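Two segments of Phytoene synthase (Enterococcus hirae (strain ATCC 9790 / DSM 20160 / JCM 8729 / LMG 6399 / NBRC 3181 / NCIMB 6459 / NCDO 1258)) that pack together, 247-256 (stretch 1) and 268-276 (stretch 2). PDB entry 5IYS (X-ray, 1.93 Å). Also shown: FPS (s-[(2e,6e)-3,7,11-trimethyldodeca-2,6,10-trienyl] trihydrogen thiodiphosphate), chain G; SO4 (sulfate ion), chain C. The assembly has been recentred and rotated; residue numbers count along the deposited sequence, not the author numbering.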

# COMPACT_ATOMS: atom_id res chain seq x y z
N PHE A 247 -5.65 -3.42 -9.96
CA PHE A 247 -5.27 -4.32 -11.06
C PHE A 247 -3.79 -4.19 -11.39
O PHE A 247 -3.08 -5.20 -11.58
CB PHE A 247 -6.07 -3.98 -12.33
CG PHE A 247 -7.42 -4.67 -12.42
CD1 PHE A 247 -8.39 -4.45 -11.46
CD2 PHE A 247 -7.78 -5.31 -13.60
CE1 PHE A 247 -9.69 -4.99 -11.60
CE2 PHE A 247 -9.06 -5.83 -13.77
CZ PHE A 247 -10.01 -5.69 -12.76
N ILE A 248 -3.29 -2.96 -11.39
CA ILE A 248 -1.85 -2.79 -11.63
C ILE A 248 -1.02 -3.48 -10.54
O ILE A 248 -0.02 -4.14 -10.86
CB ILE A 248 -1.48 -1.31 -11.84
CG1 ILE A 248 -2.06 -0.87 -13.19
CG2 ILE A 248 0.03 -1.05 -11.81
CD1 ILE A 248 -2.32 0.63 -13.29
N TYR A 249 -1.37 -3.29 -9.27
CA TYR A 249 -0.57 -3.90 -8.22
C TYR A 249 -0.65 -5.44 -8.29
O TYR A 249 0.37 -6.11 -8.20
CB TYR A 249 -0.94 -3.36 -6.83
CG TYR A 249 0.28 -3.25 -5.96
CD1 TYR A 249 1.22 -2.25 -6.19
CD2 TYR A 249 0.56 -4.22 -5.01
CE1 TYR A 249 2.33 -2.12 -5.39
CE2 TYR A 249 1.69 -4.12 -4.19
CZ TYR A 249 2.57 -3.08 -4.41
OH TYR A 249 3.70 -3.00 -3.65
N ARG A 250 -1.85 -5.97 -8.55
CA ARG A 250 -2.09 -7.42 -8.57
C ARG A 250 -1.30 -8.11 -9.67
O ARG A 250 -0.94 -9.28 -9.57
CB ARG A 250 -3.58 -7.72 -8.81
CG ARG A 250 -3.87 -9.22 -8.88
CD ARG A 250 -5.38 -9.47 -8.91
NE ARG A 250 -5.94 -8.89 -10.13
CZ ARG A 250 -7.22 -8.93 -10.46
NH1 ARG A 250 -8.08 -9.51 -9.63
NH2 ARG A 250 -7.65 -8.34 -11.57
N GLU A 251 -1.20 -7.41 -10.80
CA GLU A 251 -0.41 -7.88 -11.95
C GLU A 251 1.01 -8.31 -11.63
O GLU A 251 1.55 -9.22 -12.26
CB GLU A 251 -0.42 -6.80 -13.05
CG GLU A 251 0.43 -7.17 -14.26
CD GLU A 251 -0.21 -8.21 -15.16
OE1 GLU A 251 -1.39 -8.57 -14.94
OE2 GLU A 251 0.49 -8.72 -16.07
N GLN A 252 1.59 -7.75 -10.57
CA GLN A 252 2.93 -8.19 -10.19
C GLN A 252 3.03 -9.65 -9.77
O GLN A 252 4.12 -10.24 -9.85
CB GLN A 252 3.53 -7.31 -9.10
CG GLN A 252 3.50 -5.84 -9.51
CD GLN A 252 3.93 -4.93 -8.39
OE1 GLN A 252 5.08 -4.48 -8.36
NE2 GLN A 252 3.08 -4.80 -7.39
N LEU A 253 1.93 -10.24 -9.31
CA LEU A 253 1.92 -11.68 -9.07
C LEU A 253 2.20 -12.45 -10.36
O LEU A 253 2.95 -13.42 -10.36
CB LEU A 253 0.59 -12.14 -8.45
CG LEU A 253 0.25 -11.51 -7.08
CD1 LEU A 253 -1.16 -11.95 -6.72
CD2 LEU A 253 1.22 -11.96 -6.00
N ASN A 254 1.54 -12.07 -11.45
CA ASN A 254 1.74 -12.75 -12.73
C ASN A 254 3.13 -12.59 -13.31
O ASN A 254 3.66 -13.52 -13.92
CB ASN A 254 0.68 -12.33 -13.74
CG ASN A 254 -0.62 -13.08 -13.55
OD1 ASN A 254 -0.67 -14.09 -12.85
ND2 ASN A 254 -1.69 -12.57 -14.13
N ILE A 255 3.75 -11.46 -13.03
CA ILE A 255 5.13 -11.20 -13.41
C ILE A 255 6.05 -12.23 -12.78
O ILE A 255 6.93 -12.77 -13.46
CB ILE A 255 5.55 -9.78 -12.94
CG1 ILE A 255 5.14 -8.72 -13.96
CG2 ILE A 255 7.05 -9.69 -12.69
CD1 ILE A 255 4.04 -9.16 -14.90
N VAL A 256 5.93 -12.44 -11.47
CA VAL A 256 6.80 -13.38 -10.76
C VAL A 256 6.57 -14.79 -11.30
O VAL A 256 7.52 -15.55 -11.49
CB VAL A 256 6.58 -13.35 -9.23
CG1 VAL A 256 7.44 -14.39 -8.53
CG2 VAL A 256 6.84 -11.97 -8.67
N ASN A 268 9.28 -3.01 -10.82
CA ASN A 268 9.32 -2.18 -12.02
C ASN A 268 9.33 -3.09 -13.24
O ASN A 268 9.99 -2.78 -14.23
CB ASN A 268 10.58 -1.31 -12.01
CG ASN A 268 10.61 -0.33 -10.84
OD1 ASN A 268 9.64 0.38 -10.57
ND2 ASN A 268 11.75 -0.29 -10.15
N LYS A 269 8.61 -4.21 -13.16
CA LYS A 269 8.55 -5.15 -14.28
C LYS A 269 7.24 -5.10 -15.05
O LYS A 269 7.11 -5.73 -16.09
CB LYS A 269 8.85 -6.59 -13.84
CG LYS A 269 10.30 -6.86 -13.50
CD LYS A 269 11.16 -6.70 -14.75
CE LYS A 269 12.63 -6.99 -14.44
NZ LYS A 269 12.92 -8.45 -14.56
N VAL A 270 6.26 -4.38 -14.51
CA VAL A 270 5.03 -4.10 -15.25
C VAL A 270 5.22 -2.92 -16.22
O VAL A 270 5.38 -1.77 -15.81
CB VAL A 270 3.85 -3.85 -14.30
CG1 VAL A 270 2.55 -3.63 -15.08
CG2 VAL A 270 3.72 -5.04 -13.34
N SER A 271 5.17 -3.20 -17.51
CA SER A 271 5.49 -2.16 -18.48
C SER A 271 4.38 -1.11 -18.52
O SER A 271 3.22 -1.34 -18.12
CB SER A 271 5.77 -2.76 -19.86
OG SER A 271 4.57 -3.29 -20.39
N HIS A 272 4.76 0.06 -19.01
CA HIS A 272 3.78 1.09 -19.32
C HIS A 272 2.73 0.51 -20.26
O HIS A 272 1.53 0.79 -20.12
CB HIS A 272 4.46 2.28 -19.99
CG HIS A 272 3.49 3.32 -20.48
ND1 HIS A 272 3.05 3.36 -21.79
CD2 HIS A 272 2.81 4.28 -19.81
CE1 HIS A 272 2.20 4.36 -21.92
NE2 HIS A 272 2.05 4.95 -20.74
N TYR A 273 3.17 -0.24 -21.27
CA TYR A 273 2.23 -0.86 -22.19
C TYR A 273 1.20 -1.72 -21.42
O TYR A 273 0.02 -1.68 -21.70
CB TYR A 273 3.01 -1.73 -23.19
CG TYR A 273 2.16 -2.49 -24.18
CD1 TYR A 273 1.75 -1.88 -25.37
CD2 TYR A 273 1.86 -3.83 -24.00
CE1 TYR A 273 1.06 -2.59 -26.35
CE2 TYR A 273 1.13 -4.55 -24.95
CZ TYR A 273 0.75 -3.93 -26.13
OH TYR A 273 0.09 -4.65 -27.11
N ARG A 274 1.67 -2.59 -20.54
CA ARG A 274 0.79 -3.45 -19.76
C ARG A 274 -0.14 -2.70 -18.79
O ARG A 274 -1.33 -3.00 -18.67
CB ARG A 274 1.66 -4.46 -19.00
CG ARG A 274 0.91 -5.53 -18.28
CD ARG A 274 0.01 -6.33 -19.21
NE ARG A 274 -0.76 -7.27 -18.39
CZ ARG A 274 -2.03 -7.56 -18.59
NH1 ARG A 274 -2.64 -7.09 -19.66
NH2 ARG A 274 -2.66 -8.36 -17.73
N LYS A 275 0.36 -1.60 -18.25
CA LYS A 275 -0.47 -0.70 -17.44
C LYS A 275 -1.61 -0.09 -18.23
O LYS A 275 -2.75 -0.02 -17.75
CB LYS A 275 0.36 0.41 -16.80
CG LYS A 275 1.29 -0.14 -15.71
CD LYS A 275 2.13 0.98 -15.09
CE LYS A 275 3.18 0.39 -14.13
NZ LYS A 275 4.33 1.30 -13.91
N VAL A 276 -1.32 0.27 -19.47
CA VAL A 276 -2.37 0.85 -20.32
C VAL A 276 -3.41 -0.20 -20.65
O VAL A 276 -4.61 0.05 -20.60
CB VAL A 276 -1.79 1.46 -21.63
CG1 VAL A 276 -2.94 1.78 -22.64
CG2 VAL A 276 -1.03 2.74 -21.30
C1 FPS G . 3.17 -0.08 -2.08
S1 FPS G . 3.76 1.56 -1.88
C2 FPS G . 1.84 -0.04 -1.35
C3 FPS G . 1.32 -1.06 -0.64
C4 FPS G . 2.05 -2.37 -0.54
C5 FPS G . -0.02 -0.93 0.05
C6 FPS G . -0.70 0.43 -0.10
C7 FPS G . -2.16 0.28 0.29
C8 FPS G . -3.14 0.95 -0.34
C10 FPS G . -4.54 0.81 0.23
C9 FPS G . -2.90 1.86 -1.51
C11 FPS G . -5.48 0.33 -0.88
C12 FPS G . -6.93 0.35 -0.41
C13 FPS G . -7.79 1.38 -0.61
C14 FPS G . -9.21 1.27 -0.12
C15 FPS G . -7.38 2.63 -1.34
PA FPS G . 5.21 2.02 -3.28
O1A FPS G . 5.25 3.46 -3.55
O2A FPS G . 6.56 1.67 -2.45
O3A FPS G . 5.25 1.09 -4.57
PB FPS G . 6.12 -0.28 -4.44
O1B FPS G . 7.51 -0.07 -4.97
O2B FPS G . 5.28 -1.29 -5.18
O3B FPS G . 6.29 -0.76 -3.02
S SO4 C . 4.83 -6.33 -21.83
O1 SO4 C . 5.46 -7.36 -22.67
O2 SO4 C . 5.62 -6.14 -20.62
O3 SO4 C . 3.46 -6.71 -21.50
O4 SO4 C . 4.84 -5.06 -22.55
O HOH W 1 7.01 -5.35 -11.09

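Stretch 1 is helical throughout, while stretch 2 approaches it as a loop that becomes a helix at His272. The closest CA pairs, Ile248 CA to Lys275 CA at 6.3 Å, Gln252 CA to Val270 CA at 6.8 Å and Ile255 CA to Lys269 CA at 7.0 Å, show the two segments running in opposite senses: as numbering rises in one, it falls in the other. Together they bury 395 Å².

Val270 has the most area covered, 68 Å². Its CA-to-CB bond points toward the helix, and its CG2 methyl lies 3.9 Å from Gln252 CG, 4.0 Å from Glu251 CG and 4.0 Å from Ile255 CG1. Three carbons at van der Waals distance around one methyl identify this as apolar packing, with even Glu251 and Gln252 contributing their aliphatic parts. Ile255 extends the contact, its CG2 lying 3.8 Å from Lys269 CB; the lysine chain starts toward the helix, but its end leads away.

Glu251, with 63 Å² covered, supplies the polar counterpart. Its carboxylate meets the guanidinium of Arg274 in a two-pronged salt bridge: Arg274 NE donates to Glu251 OE2 at 3.0 Å and 174°, and Arg274 NH2 donates to Glu251 OE1 at 3.1 Å and 151°. OE2 lies near the guanidinium plane, where the N-H bonds point, so opposite charge and hydrogen-bond direction reinforce each other. Arg274 N also donates to Ser271 OG at 3.0 Å, capping the helix that carries this arginine.

Ile248, with 62 Å² covered, packs through CG2 against Lys275 CE at 4.2 Å, a contact between carbons rather than with the lysine charge. Farther along, water 1 links the stretches, accepting from Lys269 N at 2.9 Å and donating weakly to Gln252 OE1 at 3.5 Å. Gln252 NE2 meanwhile donates to Tyr249 O at 3.1 Å, tying its amide back to its own helix.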